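Local coordinates for protein Bcl-2 homolog (Gene 16?) (Murid herpesvirus 4, PDB 4MI8) that protects infected cells from apoptosis and inhibits host starvation-induced autophagy by binding Beclin 1, helping the virus establish latency and chronic infection, at residues L116-C119 with M120-F124. Numbering follows the deposited sequence.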
loop_
_atom_site.group_PDB
_atom_site.type_symbol
_atom_site.label_atom_id
_atom_site.label_comp_id
_atom_site.label_asym_id
_atom_site.label_seq_id
_atom_site.Cartn_x
_atom_site.Cartn_y
_atom_site.Cartn_z
ATOM N N LEU A 116 8.826 -1.490 -7.805
ATOM C CA LEU A 116 7.847 -1.299 -6.706
ATOM C C LEU A 116 6.621 -2.228 -6.880
ATOM O O LEU A 116 6.226 -2.948 -5.946
ATOM C CB LEU A 116 7.432 0.174 -6.621
ATOM C CG LEU A 116 6.479 0.452 -5.454
ATOM C CD1 LEU A 116 7.109 0.097 -4.098
ATOM C CD2 LEU A 116 6.031 1.907 -5.568
ATOM N N ASN A 117 6.063 -2.228 -8.095
ATOM C CA ASN A 117 4.938 -3.097 -8.450
ATOM C C ASN A 117 5.202 -4.549 -8.112
ATOM O O ASN A 117 4.421 -5.141 -7.369
ATOM C CB ASN A 117 4.591 -2.918 -9.905
ATOM C CG ASN A 117 3.195 -3.504 -10.290
ATOM O OD1 ASN A 117 2.521 -4.170 -9.533
ATOM N ND2 ASN A 117 2.805 -3.266 -11.496
ATOM N N ASP A 118 6.334 -5.090 -8.622
ATOM C CA ASP A 118 6.723 -6.483 -8.492
ATOM C C ASP A 118 6.848 -6.889 -7.071
ATOM O O ASP A 118 6.263 -7.896 -6.633
ATOM C CB ASP A 118 8.086 -6.753 -9.176
ATOM C CG ASP A 118 7.992 -6.749 -10.680
ATOM O OD1 ASP A 118 6.861 -6.550 -11.185
ATOM O OD2 ASP A 118 9.040 -6.947 -11.357
ATOM N N CYS A 119 7.677 -6.127 -6.366
ATOM C CA CYS A 119 7.883 -6.298 -4.937
ATOM C C CYS A 119 6.520 -6.346 -4.193
ATOM O O CYS A 119 6.216 -7.384 -3.491
ATOM C CB CYS A 119 8.747 -5.154 -4.386
ATOM S SG CYS A 119 8.834 -5.119 -2.566
ATOM N N MET A 120 5.678 -5.301 -4.398
ATOM C CA MET A 120 4.372 -5.293 -3.676
ATOM C C MET A 120 3.533 -6.461 -4.114
ATOM O O MET A 120 2.908 -7.111 -3.274
ATOM C CB MET A 120 3.591 -3.983 -3.838
ATOM C CG MET A 120 4.208 -2.832 -3.071
ATOM S SD MET A 120 3.278 -1.296 -3.377
ATOM C CE MET A 120 1.788 -1.698 -2.447
ATOM N N THR A 121 3.513 -6.735 -5.415
ATOM C CA THR A 121 2.721 -7.833 -5.956
ATOM C C THR A 121 3.247 -9.190 -5.500
ATOM O O THR A 121 2.473 -10.121 -5.272
ATOM C CB THR A 121 2.687 -7.799 -7.496
ATOM O OG1 THR A 121 2.182 -6.533 -7.938
ATOM C CG2 THR A 121 1.800 -8.910 -8.034
ATOM N N HIS A 122 4.565 -9.298 -5.370
ATOM C CA HIS A 122 5.192 -10.541 -4.962
ATOM C C HIS A 122 5.007 -10.799 -3.496
ATOM O O HIS A 122 5.009 -11.966 -3.047
ATOM C CB HIS A 122 6.676 -10.528 -5.308
ATOM C CG HIS A 122 6.956 -10.507 -6.792
ATOM N ND1 HIS A 122 8.114 -10.051 -7.303
ATOM C CD2 HIS A 122 6.177 -10.905 -7.876
ATOM C CE1 HIS A 122 8.081 -10.151 -8.645
ATOM N NE2 HIS A 122 6.895 -10.675 -8.995
ATOM N N PHE A 123 4.846 -9.729 -2.725
ATOM C CA PHE A 123 4.675 -9.838 -1.325
ATOM C C PHE A 123 3.215 -10.092 -1.026
ATOM O O PHE A 123 2.905 -10.957 -0.216
ATOM C CB PHE A 123 5.199 -8.585 -0.615
ATOM C CG PHE A 123 5.178 -8.712 0.867
ATOM C CD1 PHE A 123 3.958 -8.668 1.551
ATOM C CD2 PHE A 123 6.367 -8.974 1.590
ATOM C CE1 PHE A 123 3.888 -8.842 2.938
ATOM C CE2 PHE A 123 6.311 -9.107 2.979
ATOM C CZ PHE A 123 5.074 -9.034 3.664
ATOM N N PHE A 124 2.309 -9.319 -1.658
ATOM C CA PHE A 124 0.881 -9.491 -1.393
ATOM C C PHE A 124 0.535 -10.976 -1.657
ATOM O O PHE A 124 -0.096 -11.641 -0.825
ATOM C CB PHE A 124 0.091 -8.588 -2.337
ATOM C CG PHE A 124 -1.359 -8.497 -2.033
ATOM C CD1 PHE A 124 -2.255 -9.450 -2.479
ATOM C CD2 PHE A 124 -1.840 -7.392 -1.305
ATOM C CE1 PHE A 124 -3.612 -9.331 -2.220
ATOM C CE2 PHE A 124 -3.170 -7.257 -1.020
ATOM C CZ PHE A 124 -4.063 -8.202 -1.490
#
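Thr121 turns its hydroxyl back along helix 111-126 onto the preceding turn, where OG1 donates to Asn117 O at 2.7 Å. The same carbonyl oxygen receives Thr121 N, also at 2.7 Å, so two donors from one residue grip it. The hydroxyl comes from above the carbonyl plane, about 50° out of it. A chi1 of -57° places OG1 beside the threonine's own backbone N and makes this double hold possible. The Asn117 side chain runs alongside that of Thr121, its OD1 2.9 Å from Thr121 OG1; its ND2 hydrogen-bonds Thr16 OG1 on helix 8-23, tying the two helices together.

On the buried side, Leu116 and Met120 extend from adjacent turns into the same apolar layer, the CD1 branch of Leu116 4.1 Å from Met120 SD. Leu72 and Phe76 of helix 68-81 and Phe92, Phe93 and Val99 of helix 86-103 pack around this pair, in keeping with the central helical core of a Bcl-2 fold.

Asp118 and His122 line the more exposed flank. The imidazole carbon CE1 sits 3.4 Å from Asp118 CB, and the carboxylate and ring planes are 33° apart, although the exact placement of the ring against the preceding turn is doubtful. Asp118 OD1 and His122 NE2 remain 4.7 Å apart, so this is no salt bridge, although the nearby carboxylate would probably favour a protonated imidazole. The Thr121 hydroxyl thus satisfies a carbonyl of its own helix and the Asn117 amide makes a polar link to helix 8-23, while the leucine–methionine face relies on apolar contact.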